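Local coordinates for epidermin leader peptide processing serine protease EpiP (Staphylococcus aureus subsp. aureus, PDB 3QFH), which probably removes the leader peptide from the precursor of the lantibiotic epidermin, acting as a subtilisin-like serine endopeptidase, at residues Y23-Y27 / V255-A259; K70-I76 / H246-R250; E96-Q102 / G189-G193; G342-L348 / Y361-I367. One frame throughout, in Å; residues are numbered along the deposited sequence.

How the contacts relate
Contacts 1 and 2 lie at one end of the molecule and join the propeptide-like N-terminal part to the subtilase part; their centres are about 10 Å apart. They share a sheet in which strands 20-27 and 73-78 are neighbours: contact 1 lays a helix on its face, largely buried and partly acidic, whereas contact 2 extends its edge by backbone pairing and reaches solvent. Contacts 3 and 4 lie on the opposite side of the chain's centre, centres about 18 Å and nearest atoms about 5 Å apart. Both are partly buried and combine a main-chain hydrogen bond with a side chain bonding to backbone: the Gln102 amide between loops, the Glu365 carboxylate beneath a helix start.

Contact 1 of 4, residues Y23-Y27 / V255-A259; sequences YSVEY and VEYDA
Strand 23-27 runs extended over the start of helix 254-269, the segment axes 8.5 Å apart at closest approach and crossing at 53°, with the CA atoms of Glu26 and Val255 6.0 Å apart. Ser24 points its side chain at the helix: its CB lies 3.8 Å from Val255 CG1, while its OG is hydrogen-bonded to Thr79. Val25 turns its side chain away, but its backbone C rests 3.8 Å from the same Val255 CG1. Glu26 faces the helix again, in an extended t,t rotamer that takes OE1 to 2.8 Å from Asp258 OD2. Water 1 donates to Glu26 OE2 (2.7 Å) and to Asp258 OD2 (2.8 Å). A propeptide sheet resting on two protease helices is known from subtilisin-propeptide complexes, with which this contact is consistent; helix 213-225 is the second, touching Ser24 through Leu214. The contact thus combines a small apolar centre at Val255 with a crowded acidic pair, partly offset by the salt bridge from Lys262 to Glu26 OE2 and bridged by the water.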
loop_
_atom_site.group_PDB
_atom_site.type_symbol
_atom_site.label_atom_id
_atom_site.label_comp_id
_atom_site.label_asym_id
_atom_site.label_seq_id
_atom_site.Cartn_x
_atom_site.Cartn_y
_atom_site.Cartn_z
ATOM N N TYR A 23 -7.399 21.926 -8.179
ATOM C CA TYR A 23 -8.484 21.668 -7.234
ATOM C C TYR A 23 -8.995 20.243 -7.343
ATOM O O TYR A 23 -9.120 19.675 -8.446
ATOM C CB TYR A 23 -9.646 22.640 -7.429
ATOM C CG TYR A 23 -9.326 24.041 -6.978
ATOM C CD1 TYR A 23 -9.509 24.423 -5.644
ATOM C CD2 TYR A 23 -8.817 24.981 -7.868
ATOM C CE1 TYR A 23 -9.198 25.706 -5.213
ATOM C CE2 TYR A 23 -8.496 26.274 -7.442
ATOM C CZ TYR A 23 -8.696 26.631 -6.118
ATOM O OH TYR A 23 -8.391 27.906 -5.696
ATOM N N SER A 24 -9.262 19.669 -6.175
ATOM C CA SER A 24 -9.862 18.349 -6.069
ATOM C C SER A 24 -11.357 18.576 -5.940
ATOM O O SER A 24 -11.800 19.368 -5.098
ATOM C CB SER A 24 -9.305 17.594 -4.871
ATOM O OG SER A 24 -7.930 17.290 -5.076
ATOM N N VAL A 25 -12.136 17.895 -6.778
ATOM C CA VAL A 25 -13.574 18.099 -6.806
ATOM C C VAL A 25 -14.363 16.809 -6.708
ATOM O O VAL A 25 -14.091 15.849 -7.439
ATOM C CB VAL A 25 -13.996 18.838 -8.114
ATOM C CG1 VAL A 25 -15.484 19.069 -8.146
ATOM C CG2 VAL A 25 -13.261 20.182 -8.228
ATOM N N GLU A 26 -15.340 16.793 -5.799
ATOM C CA GLU A 26 -16.237 15.668 -5.662
ATOM C C GLU A 26 -17.565 16.087 -6.261
ATOM O O GLU A 26 -18.174 17.073 -5.833
ATOM C CB GLU A 26 -16.375 15.224 -4.199
ATOM C CG GLU A 26 -17.256 13.988 -4.028
ATOM C CD GLU A 26 -17.082 13.295 -2.673
ATOM O OE1 GLU A 26 -16.275 13.769 -1.827
ATOM O OE2 GLU A 26 -17.745 12.253 -2.470
ATOM N N TYR A 27 -17.997 15.363 -7.280
ATOM C CA TYR A 27 -19.229 15.694 -7.982
ATOM C C TYR A 27 -20.330 14.667 -7.715
ATOM O O TYR A 27 -20.106 13.659 -7.056
ATOM C CB TYR A 27 -18.969 15.912 -9.477
ATOM C CG TYR A 27 -18.238 14.808 -10.229
ATOM C CD1 TYR A 27 -18.934 13.809 -10.890
ATOM C CD2 TYR A 27 -16.857 14.822 -10.342
ATOM C CE1 TYR A 27 -18.273 12.826 -11.610
ATOM C CE2 TYR A 27 -16.184 13.844 -11.046
ATOM C CZ TYR A 27 -16.898 12.847 -11.686
ATOM O OH TYR A 27 -16.234 11.871 -12.399
ATOM N N VAL A 255 -11.880 15.979 -0.096
ATOM C CA VAL A 255 -12.126 15.259 -1.351
ATOM C C VAL A 255 -11.227 14.040 -1.504
ATOM O O VAL A 255 -11.690 12.970 -1.914
ATOM C CB VAL A 255 -12.061 16.177 -2.578
ATOM C CG1 VAL A 255 -12.247 15.376 -3.852
ATOM C CG2 VAL A 255 -13.143 17.227 -2.474
ATOM N N GLU A 256 -9.956 14.195 -1.141
ATOM C CA GLU A 256 -9.009 13.110 -1.206
ATOM C C GLU A 256 -9.380 12.019 -0.221
ATOM O O GLU A 256 -9.297 10.850 -0.542
ATOM C CB GLU A 256 -7.580 13.581 -0.908
ATOM C CG GLU A 256 -6.839 14.185 -2.066
ATOM C CD GLU A 256 -7.282 15.579 -2.463
ATOM O OE1 GLU A 256 -7.994 16.270 -1.680
ATOM O OE2 GLU A 256 -6.868 15.988 -3.574
ATOM N N TYR A 257 -9.745 12.414 0.997
ATOM C CA TYR A 257 -10.121 11.457 2.034
ATOM C C TYR A 257 -11.271 10.580 1.519
ATOM O O TYR A 257 -11.194 9.341 1.530
ATOM C CB TYR A 257 -10.528 12.177 3.328
ATOM C CG TYR A 257 -10.811 11.206 4.443
ATOM C CD1 TYR A 257 -9.829 10.878 5.364
ATOM C CD2 TYR A 257 -12.049 10.569 4.541
ATOM C CE1 TYR A 257 -10.076 9.950 6.375
ATOM C CE2 TYR A 257 -12.305 9.659 5.549
ATOM C CZ TYR A 257 -11.309 9.352 6.459
ATOM O OH TYR A 257 -11.555 8.437 7.453
ATOM N N ASP A 258 -12.322 11.240 1.052
ATOM C CA ASP A 258 -13.491 10.563 0.508
ATOM C C ASP A 258 -13.135 9.685 -0.666
ATOM O O ASP A 258 -13.639 8.584 -0.771
ATOM C CB ASP A 258 -14.540 11.579 0.044
ATOM C CG ASP A 258 -15.206 12.312 1.204
ATOM O OD1 ASP A 258 -15.056 11.864 2.361
ATOM O OD2 ASP A 258 -15.892 13.328 0.952
ATOM N N ALA A 259 -12.292 10.185 -1.561
ATOM C CA ALA A 259 -11.910 9.428 -2.752
ATOM C C ALA A 259 -11.233 8.125 -2.345
ATOM O O ALA A 259 -11.576 7.049 -2.855
ATOM C CB ALA A 259 -10.982 10.240 -3.639
HETATM O O HOH W 1 -18.421 12.377 0.171
#

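Contact 2 of 4, residues K70-I76 / H246-R250; sequences KNDIKYI and HQTFR
This is a short parallel pairing at the edge of a mixed sheet, where strand 73-78 of the propeptide-like region takes on a weakly bonded strand, about 249-250, of the subtilase part. Ile76 faces Phe249 in the one bridge, their CA atoms 4.9 Å apart, and bonds to the residues flanking it: Ile76 N donates to Thr248 O (2.9 Å) and Ile76 O accepts from Arg250 N (2.8 Å). CA-H...O contacts of 3.4 Å, Tyr75 CA to Thr248 O and Phe249 CA to Ile76 O, close up the seam. The two parts are joined by main-chain bonds, consistent with a propeptide still docked on its protease. Ile76 and Phe249 send their side chains to the same face of the sheet, CG2 to CE2 4.4 Å. On Tyr75, an m rotamer leaves ring atom CD1 3.7 Å from Arg250 CD. Thr248 is wedged in by its methyl, CG2 lying 3.2 Å from Lys74 O. From the turn before the strand, Lys70 reaches back to donate from NZ to Thr248 OG1 (3.1 Å) as well as to Ala67 O, and water 2 links Thr248 N (3.1 Å) to Gln247 OE1 (3.0 Å). On its other side, strand 73-78 pairs antiparallel with strand 20-27, where Lys74 and Tyr75 both face Glu26 in a classic beta bulge; Phe249 meets helix 60-66, and Tyr75 packs on helix 254-269.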
loop_
_atom_site.group_PDB
_atom_site.type_symbol
_atom_site.label_atom_id
_atom_site.label_comp_id
_atom_site.label_asym_id
_atom_site.label_seq_id
_atom_site.Cartn_x
_atom_site.Cartn_y
_atom_site.Cartn_z
ATOM N N LYS A 70 -24.813 23.654 -6.868
ATOM C CA LYS A 70 -25.272 22.726 -5.834
ATOM C C LYS A 70 -25.864 21.420 -6.338
ATOM O O LYS A 70 -25.837 20.426 -5.624
ATOM C CB LYS A 70 -26.293 23.433 -4.930
ATOM C CG LYS A 70 -25.781 24.740 -4.308
ATOM C CD LYS A 70 -24.486 24.530 -3.510
ATOM C CE LYS A 70 -23.953 25.845 -2.938
ATOM N NZ LYS A 70 -22.599 25.691 -2.306
ATOM N N ASN A 71 -26.407 21.420 -7.550
ATOM C CA ASN A 71 -26.990 20.209 -8.120
ATOM C C ASN A 71 -25.908 19.246 -8.617
ATOM O O ASN A 71 -26.163 18.055 -8.786
ATOM C CB ASN A 71 -27.902 20.556 -9.309
ATOM C CG ASN A 71 -29.007 21.557 -8.952
ATOM O OD1 ASN A 71 -29.371 21.726 -7.783
ATOM N ND2 ASN A 71 -29.551 22.218 -9.975
ATOM N N ASP A 72 -24.697 19.766 -8.845
ATOM C CA ASP A 72 -23.630 18.970 -9.452
ATOM C C ASP A 72 -22.383 18.766 -8.635
ATOM O O ASP A 72 -21.707 17.753 -8.803
ATOM C CB ASP A 72 -23.168 19.648 -10.743
ATOM C CG ASP A 72 -24.289 19.863 -11.735
ATOM O OD1 ASP A 72 -25.341 19.199 -11.627
ATOM O OD2 ASP A 72 -24.107 20.713 -12.642
ATOM N N ILE A 73 -22.054 19.730 -7.786
ATOM C CA ILE A 73 -20.808 19.692 -7.040
ATOM C C ILE A 73 -21.076 19.481 -5.556
ATOM O O ILE A 73 -21.837 20.235 -4.940
ATOM C CB ILE A 73 -20.030 21.005 -7.240
ATOM C CG1 ILE A 73 -19.836 21.306 -8.741
ATOM C CG2 ILE A 73 -18.697 20.964 -6.535
ATOM C CD1 ILE A 73 -18.983 20.303 -9.528
ATOM N N LYS A 74 -20.453 18.446 -4.999
ATOM C CA LYS A 74 -20.617 18.109 -3.599
ATOM C C LYS A 74 -19.550 18.852 -2.778
ATOM O O LYS A 74 -19.896 19.579 -1.852
ATOM C CB LYS A 74 -20.570 16.584 -3.414
ATOM C CG LYS A 74 -20.894 16.056 -1.999
ATOM C CD LYS A 74 -21.044 14.517 -2.023
ATOM C CE LYS A 74 -21.069 13.880 -0.631
ATOM N NZ LYS A 74 -22.133 14.404 0.268
ATOM N N TYR A 75 -18.271 18.693 -3.139
ATOM C CA TYR A 75 -17.168 19.370 -2.447
ATOM C C TYR A 75 -16.043 19.764 -3.379
ATOM O O TYR A 75 -15.820 19.137 -4.414
ATOM C CB TYR A 75 -16.525 18.474 -1.380
ATOM C CG TYR A 75 -17.430 17.994 -0.305
ATOM C CD1 TYR A 75 -17.948 18.880 0.629
ATOM C CD2 TYR A 75 -17.746 16.644 -0.186
ATOM C CE1 TYR A 75 -18.786 18.449 1.630
ATOM C CE2 TYR A 75 -18.583 16.198 0.816
ATOM C CZ TYR A 75 -19.101 17.114 1.723
ATOM O OH TYR A 75 -19.921 16.705 2.729
ATOM N N ILE A 76 -15.305 20.790 -2.968
ATOM C CA ILE A 76 -14.134 21.250 -3.672
ATOM C C ILE A 76 -13.125 21.713 -2.637
ATOM O O ILE A 76 -13.494 22.381 -1.666
ATOM C CB ILE A 76 -14.414 22.460 -4.635
ATOM C CG1 ILE A 76 -15.467 22.128 -5.682
ATOM C CG2 ILE A 76 -13.132 22.871 -5.369
ATOM C CD1 ILE A 76 -15.791 23.307 -6.630
ATOM N N HIS A 246 -19.012 21.990 6.920
ATOM C CA HIS A 246 -19.861 21.316 5.940
ATOM C C HIS A 246 -20.045 22.137 4.663
ATOM O O HIS A 246 -20.907 21.831 3.844
ATOM C CB HIS A 246 -21.209 20.925 6.564
ATOM C CG HIS A 246 -21.087 19.902 7.651
ATOM N ND1 HIS A 246 -20.619 18.624 7.418
ATOM C CD2 HIS A 246 -21.374 19.963 8.973
ATOM C CE1 HIS A 246 -20.611 17.948 8.554
ATOM N NE2 HIS A 246 -21.072 18.736 9.510
ATOM N N GLN A 247 -19.220 23.166 4.491
ATOM C CA GLN A 247 -19.272 24.002 3.287
ATOM C C GLN A 247 -18.775 23.223 2.075
ATOM O O GLN A 247 -17.964 22.306 2.211
ATOM C CB GLN A 247 -18.434 25.277 3.463
ATOM C CG GLN A 247 -18.948 26.179 4.565
ATOM C CD GLN A 247 -20.401 26.571 4.347
ATOM O OE1 GLN A 247 -20.768 27.097 3.293
ATOM N NE2 GLN A 247 -21.233 26.314 5.343
ATOM N N THR A 248 -19.283 23.588 0.899
ATOM C CA THR A 248 -18.895 22.949 -0.341
ATOM C C THR A 248 -17.422 23.229 -0.623
ATOM O O THR A 248 -16.662 22.309 -0.910
ATOM C CB THR A 248 -19.743 23.431 -1.510
ATOM O OG1 THR A 248 -21.125 23.265 -1.189
ATOM C CG2 THR A 248 -19.413 22.639 -2.774
ATOM N N PHE A 249 -17.024 24.495 -0.509
ATOM C CA PHE A 249 -15.637 24.897 -0.724
ATOM C C PHE A 249 -14.947 24.760 0.626
ATOM O O PHE A 249 -15.296 25.440 1.581
ATOM C CB PHE A 249 -15.556 26.337 -1.238
ATOM C CG PHE A 249 -14.242 26.674 -1.893
ATOM C CD1 PHE A 249 -13.125 26.986 -1.129
ATOM C CD2 PHE A 249 -14.129 26.690 -3.276
ATOM C CE1 PHE A 249 -11.908 27.302 -1.740
ATOM C CE2 PHE A 249 -12.928 27.005 -3.892
ATOM C CZ PHE A 249 -11.815 27.313 -3.129
ATOM N N ARG A 250 -13.955 23.879 0.699
ATOM C CA ARG A 250 -13.292 23.577 1.963
ATOM C C ARG A 250 -11.822 23.969 2.031
ATOM O O ARG A 250 -11.193 24.279 1.023
ATOM C CB ARG A 250 -13.415 22.096 2.206
ATOM C CG ARG A 250 -14.826 21.587 1.974
ATOM C CD ARG A 250 -14.872 20.122 2.165
ATOM N NE ARG A 250 -14.450 19.802 3.515
ATOM C CZ ARG A 250 -15.250 19.818 4.570
ATOM N NH1 ARG A 250 -14.764 19.510 5.765
ATOM N NH2 ARG A 250 -16.532 20.139 4.434
HETATM O O HOH W 2 -21.573 25.617 0.798
#

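Contact 3 of 4, residues E96-Q102 / G189-G193; sequences ESLFSRQ and GKLIG
A side-chain amide here does the work of a strand partner: Gln102, extended at chi2 (m,t), takes both backbone polar groups of Ile192, OE1 accepting from Ile192 N (3.0 Å) and NE2 donating to Ile192 O (3.0 Å). The rest joins two loops without strand pairing. The CA atoms of Ser97 and Lys190 are 4.5 Å apart, and Leu98 N donates to Lys190 O (2.9 Å). An ST turn, Phe99 N to Ser97 OG at 3.0 Å, leads into the 3-10 turn 99-101. Lys190 folds along the other loop, CG 3.5 Å from Glu96 O and NZ 3.2 Å from Leu98 CG. Leu191 CD1 packs against the Gln102 amide, 3.4 Å from CD; Phe99 CD1 and Ile192 CB (4.0 Å) form an apolar pair. Asp139 accepts the backbone amides of Lys190 and Leu191. The contact joins the approach to helix 103-108, whose N-cap position is Gln102, to the loop between helix 177-186 and strand 200-204, while Leu191 also packs on strands 367-370 and 376-379.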
loop_
_atom_site.group_PDB
_atom_site.type_symbol
_atom_site.label_atom_id
_atom_site.label_comp_id
_atom_site.label_asym_id
_atom_site.label_seq_id
_atom_site.Cartn_x
_atom_site.Cartn_y
_atom_site.Cartn_z
ATOM N N GLU A 96 23.166 -21.046 -5.404
ATOM C CA GLU A 96 22.717 -19.753 -5.929
ATOM C C GLU A 96 21.655 -19.107 -5.044
ATOM O O GLU A 96 21.411 -17.910 -5.157
ATOM C CB GLU A 96 22.148 -19.899 -7.353
ATOM C CG GLU A 96 23.200 -20.205 -8.404
ATOM C CD GLU A 96 24.226 -19.075 -8.551
ATOM O OE1 GLU A 96 23.835 -17.885 -8.500
ATOM O OE2 GLU A 96 25.421 -19.379 -8.744
ATOM N N SER A 97 21.043 -19.880 -4.153
ATOM C CA SER A 97 19.949 -19.357 -3.336
ATOM C C SER A 97 20.405 -18.386 -2.255
ATOM O O SER A 97 21.396 -18.602 -1.591
ATOM C CB SER A 97 19.142 -20.492 -2.689
ATOM O OG SER A 97 18.040 -19.974 -1.952
ATOM N N LEU A 98 19.656 -17.308 -2.107
ATOM C CA LEU A 98 19.894 -16.328 -1.057
ATOM C C LEU A 98 18.856 -16.557 0.057
ATOM O O LEU A 98 18.830 -15.830 1.056
ATOM C CB LEU A 98 19.712 -14.904 -1.610
ATOM C CG LEU A 98 20.609 -14.432 -2.756
ATOM C CD1 LEU A 98 20.206 -13.014 -3.205
ATOM C CD2 LEU A 98 22.087 -14.489 -2.375
ATOM N N PHE A 99 18.003 -17.568 -0.120
ATOM C CA PHE A 99 16.920 -17.800 0.828
ATOM C C PHE A 99 17.395 -17.931 2.274
ATOM O O PHE A 99 16.752 -17.409 3.155
ATOM C CB PHE A 99 15.997 -18.958 0.403
ATOM C CG PHE A 99 14.903 -19.234 1.392
ATOM C CD1 PHE A 99 13.811 -18.375 1.494
ATOM C CD2 PHE A 99 14.987 -20.324 2.251
ATOM C CE1 PHE A 99 12.808 -18.607 2.417
ATOM C CE2 PHE A 99 13.985 -20.568 3.174
ATOM C CZ PHE A 99 12.889 -19.695 3.264
ATOM N N SER A 100 18.535 -18.559 2.517
ATOM C CA SER A 100 19.039 -18.698 3.905
ATOM C C SER A 100 19.468 -17.367 4.559
ATOM O O SER A 100 19.672 -17.311 5.789
ATOM C CB SER A 100 20.184 -19.711 3.986
ATOM O OG SER A 100 21.330 -19.268 3.287
ATOM N N ARG A 101 19.637 -16.316 3.764
ATOM C CA ARG A 101 19.954 -15.002 4.325
ATOM C C ARG A 101 18.679 -14.207 4.629
ATOM O O ARG A 101 18.731 -13.189 5.311
ATOM C CB ARG A 101 20.829 -14.206 3.350
ATOM C CG ARG A 101 22.164 -14.850 3.052
ATOM C CD ARG A 101 22.899 -14.021 2.032
ATOM N NE ARG A 101 24.088 -14.687 1.545
ATOM C CZ ARG A 101 24.969 -14.139 0.713
ATOM N NH1 ARG A 101 24.806 -12.891 0.277
ATOM N NH2 ARG A 101 26.026 -14.835 0.320
ATOM N N GLN A 102 17.539 -14.652 4.087
ATOM C CA GLN A 102 16.270 -13.955 4.304
ATOM C C GLN A 102 15.697 -14.352 5.653
ATOM O O GLN A 102 14.769 -15.134 5.732
ATOM C CB GLN A 102 15.264 -14.317 3.208
ATOM C CG GLN A 102 15.718 -13.998 1.799
ATOM C CD GLN A 102 14.658 -14.338 0.806
ATOM O OE1 GLN A 102 14.821 -15.278 0.036
ATOM N NE2 GLN A 102 13.533 -13.591 0.830
ATOM N N GLY A 189 13.458 -16.711 -7.520
ATOM C CA GLY A 189 14.768 -16.920 -8.172
ATOM C C GLY A 189 15.806 -17.136 -7.074
ATOM O O GLY A 189 15.699 -18.101 -6.325
ATOM N N LYS A 190 16.785 -16.230 -6.953
ATOM C CA LYS A 190 17.781 -16.331 -5.891
ATOM C C LYS A 190 17.076 -15.977 -4.592
ATOM O O LYS A 190 17.246 -16.656 -3.586
ATOM C CB LYS A 190 18.987 -15.435 -6.170
ATOM C CG LYS A 190 19.746 -15.870 -7.438
ATOM C CD LYS A 190 20.809 -14.881 -7.908
ATOM C CE LYS A 190 22.083 -14.956 -7.085
ATOM N NZ LYS A 190 21.902 -14.471 -5.709
ATOM N N LEU A 191 16.254 -14.929 -4.642
ATOM C CA LEU A 191 15.429 -14.525 -3.517
ATOM C C LEU A 191 14.024 -15.162 -3.690
ATOM O O LEU A 191 13.548 -15.331 -4.823
ATOM C CB LEU A 191 15.272 -13.013 -3.517
ATOM C CG LEU A 191 14.847 -12.392 -2.206
ATOM C CD1 LEU A 191 16.125 -12.212 -1.366
ATOM C CD2 LEU A 191 14.158 -11.041 -2.417
ATOM N N ILE A 192 13.372 -15.502 -2.576
ATOM C CA ILE A 192 12.014 -16.070 -2.610
ATOM C C ILE A 192 11.019 -15.192 -1.828
ATOM O O ILE A 192 11.254 -14.860 -0.684
ATOM C CB ILE A 192 11.962 -17.468 -1.968
ATOM C CG1 ILE A 192 13.095 -18.367 -2.497
ATOM C CG2 ILE A 192 10.593 -18.073 -2.182
ATOM C CD1 ILE A 192 13.061 -18.599 -3.951
ATOM N N GLY A 193 9.921 -14.813 -2.463
ATOM C CA GLY A 193 8.869 -14.042 -1.790
ATOM C C GLY A 193 7.900 -14.950 -1.051
ATOM O O GLY A 193 8.090 -16.172 -0.991
#

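Contact 4 of 4, residues G342-L348 / Y361-I367; sequences GGSFAYL and YMHKENI
Tyr361, in the short helix 361-365, turns the edge of its ring to the face of Tyr347, a T-shaped pair with ring centroids 4.7 Å apart and planes at 53°; the closest atoms are Tyr361 CD1 and Tyr347 CD1, at 3.5 Å. One turn on, Lys364 lies along the same tyrosine, CB 4.2 Å from Tyr347 CE2, and water 3 links Lys364 NZ (2.7 Å) to Tyr347 OH (3.0 Å). Glu365 is the hub. Its p,t side chain runs under the start of helix 346-358, where OE2 accepts from Tyr347 N (2.8 Å) and OE1 from Leu348 N (3.2 Å), OE1 being held also by Trp356. The carbonyl Glu365 O accepts from Ser344 N (2.8 Å) and lies 3.1 Å from Gly343 CA; a CB on Gly343 would strike this oxygen, and the positive phi (103°) by itself would jam it against Gly342 O. Ser344 also forms an ST turn, Ala346 N to Ser344 OG at 3.0 Å, into the helix whose N-cap position is Phe345, its OG also hydrogen-bonded to Glu327. Asn366 leaves the helical path, and Ile367 starts strand 367-370 with CG1 3.6 Å from Gly342 O, at the base where the chain lies near the probable Ser-His-Asp triad. Amide groups of a helix's first turn thus meet a buried carboxylate, so that Glu365, from a later helix, supplies negative charge at a positive helix end.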
loop_
_atom_site.group_PDB
_atom_site.type_symbol
_atom_site.label_atom_id
_atom_site.label_comp_id
_atom_site.label_asym_id
_atom_site.label_seq_id
_atom_site.Cartn_x
_atom_site.Cartn_y
_atom_site.Cartn_z
ATOM N N GLY A 342 9.570 -6.317 9.228
ATOM C CA GLY A 342 9.915 -5.191 8.399
ATOM C C GLY A 342 11.281 -4.612 8.735
ATOM O O GLY A 342 11.733 -3.712 8.064
ATOM N N GLY A 343 11.906 -5.105 9.801
ATOM C CA GLY A 343 13.238 -4.704 10.163
ATOM C C GLY A 343 13.376 -3.742 11.311
ATOM O O GLY A 343 12.437 -3.464 12.025
ATOM N N SER A 344 14.592 -3.250 11.486
ATOM C CA SER A 344 14.895 -2.327 12.563
ATOM C C SER A 344 16.226 -1.634 12.284
ATOM O O SER A 344 17.028 -2.116 11.468
ATOM C CB SER A 344 15.007 -3.097 13.891
ATOM O OG SER A 344 15.458 -2.257 14.950
ATOM N N PHE A 345 16.447 -0.509 12.964
ATOM C CA PHE A 345 17.705 0.225 12.876
ATOM C C PHE A 345 18.307 0.369 14.262
ATOM O O PHE A 345 19.186 1.209 14.469
ATOM C CB PHE A 345 17.532 1.607 12.213
ATOM C CG PHE A 345 17.193 1.530 10.748
ATOM C CD1 PHE A 345 18.136 1.126 9.836
ATOM C CD2 PHE A 345 15.937 1.860 10.294
ATOM C CE1 PHE A 345 17.819 1.023 8.473
ATOM C CE2 PHE A 345 15.621 1.779 8.944
ATOM C CZ PHE A 345 16.569 1.364 8.037
ATOM N N ALA A 346 17.865 -0.477 15.201
ATOM C CA ALA A 346 18.376 -0.428 16.582
ATOM C C ALA A 346 19.889 -0.588 16.621
ATOM O O ALA A 346 20.571 0.137 17.306
ATOM C CB ALA A 346 17.705 -1.483 17.446
ATOM N N TYR A 347 20.412 -1.549 15.871
ATOM C CA TYR A 347 21.841 -1.767 15.836
ATOM C C TYR A 347 22.606 -0.578 15.289
ATOM O O TYR A 347 23.651 -0.222 15.821
ATOM C CB TYR A 347 22.196 -2.972 14.989
ATOM C CG TYR A 347 21.956 -4.298 15.628
ATOM C CD1 TYR A 347 22.366 -4.555 16.953
ATOM C CD2 TYR A 347 21.433 -5.337 14.891
ATOM C CE1 TYR A 347 22.182 -5.803 17.519
ATOM C CE2 TYR A 347 21.260 -6.575 15.436
ATOM C CZ TYR A 347 21.628 -6.811 16.736
ATOM O OH TYR A 347 21.428 -8.056 17.229
ATOM N N LEU A 348 22.091 0.008 14.217
ATOM C CA LEU A 348 22.704 1.170 13.587
ATOM C C LEU A 348 22.785 2.302 14.579
ATOM O O LEU A 348 23.840 2.917 14.751
ATOM C CB LEU A 348 21.912 1.596 12.346
ATOM C CG LEU A 348 22.318 2.913 11.667
ATOM C CD1 LEU A 348 23.764 2.855 11.234
ATOM C CD2 LEU A 348 21.398 3.203 10.480
ATOM N N TYR A 361 25.801 -6.377 11.428
ATOM C CA TYR A 361 24.519 -6.007 12.030
ATOM C C TYR A 361 23.409 -5.670 11.011
ATOM O O TYR A 361 22.259 -6.103 11.165
ATOM C CB TYR A 361 24.710 -4.891 13.041
ATOM C CG TYR A 361 25.614 -5.264 14.205
ATOM C CD1 TYR A 361 25.133 -6.006 15.288
ATOM C CD2 TYR A 361 26.939 -4.856 14.233
ATOM C CE1 TYR A 361 25.972 -6.336 16.369
ATOM C CE2 TYR A 361 27.779 -5.179 15.300
ATOM C CZ TYR A 361 27.291 -5.917 16.360
ATOM O OH TYR A 361 28.136 -6.227 17.403
ATOM N N MET A 362 23.751 -4.919 9.977
ATOM C CA MET A 362 22.791 -4.558 8.951
ATOM C C MET A 362 22.025 -5.781 8.459
ATOM O O MET A 362 20.800 -5.741 8.329
ATOM C CB MET A 362 23.499 -3.893 7.769
ATOM C CG MET A 362 22.576 -3.589 6.588
ATOM S SD MET A 362 23.418 -2.941 5.117
ATOM C CE MET A 362 24.436 -4.331 4.599
ATOM N N HIS A 363 22.766 -6.863 8.216
ATOM C CA HIS A 363 22.220 -8.120 7.686
ATOM C C HIS A 363 21.240 -8.822 8.629
ATOM O O HIS A 363 20.348 -9.542 8.186
ATOM C CB HIS A 363 23.371 -9.079 7.337
ATOM C CG HIS A 363 24.405 -8.465 6.437
ATOM N ND1 HIS A 363 25.432 -7.676 6.915
ATOM C CD2 HIS A 363 24.557 -8.510 5.092
ATOM C CE1 HIS A 363 26.177 -7.272 5.901
ATOM N NE2 HIS A 363 25.663 -7.762 4.785
ATOM N N LYS A 364 21.450 -8.637 9.920
ATOM C CA LYS A 364 20.613 -9.230 10.938
ATOM C C LYS A 364 19.283 -8.496 11.153
ATOM O O LYS A 364 18.275 -9.151 11.428
ATOM C CB LYS A 364 21.376 -9.276 12.267
ATOM C CG LYS A 364 22.565 -10.227 12.249
ATOM C CD LYS A 364 23.298 -10.202 13.584
ATOM C CE LYS A 364 24.487 -11.167 13.597
ATOM N NZ LYS A 364 25.284 -11.062 14.860
ATOM N N GLU A 365 19.276 -7.165 11.002
ATOM C CA GLU A 365 18.081 -6.364 11.292
ATOM C C GLU A 365 17.376 -5.728 10.080
ATOM O O GLU A 365 16.330 -5.106 10.252
ATOM C CB GLU A 365 18.402 -5.276 12.339
ATOM C CG GLU A 365 19.328 -4.133 11.861
ATOM C CD GLU A 365 19.542 -3.051 12.942
ATOM O OE1 GLU A 365 20.208 -2.040 12.642
ATOM O OE2 GLU A 365 19.045 -3.202 14.094
ATOM N N ASN A 366 17.952 -5.830 8.882
ATOM C CA ASN A 366 17.281 -5.309 7.688
ATOM C C ASN A 366 16.813 -6.449 6.802
ATOM O O ASN A 366 17.260 -7.587 6.939
ATOM C CB ASN A 366 18.142 -4.311 6.903
ATOM C CG ASN A 366 18.264 -2.935 7.598
ATOM O OD1 ASN A 366 17.725 -2.699 8.690
ATOM N ND2 ASN A 366 18.946 -2.017 6.938
ATOM N N ILE A 367 15.926 -6.107 5.881
ATOM C CA ILE A 367 15.296 -7.037 4.972
ATOM C C ILE A 367 15.986 -7.068 3.605
ATOM O O ILE A 367 16.089 -6.047 2.922
ATOM C CB ILE A 367 13.840 -6.601 4.709
ATOM C CG1 ILE A 367 13.060 -6.366 6.033
ATOM C CG2 ILE A 367 13.145 -7.592 3.773
ATOM C CD1 ILE A 367 12.837 -7.567 6.877
HETATM O O HOH W 3 23.586 -10.050 16.724
#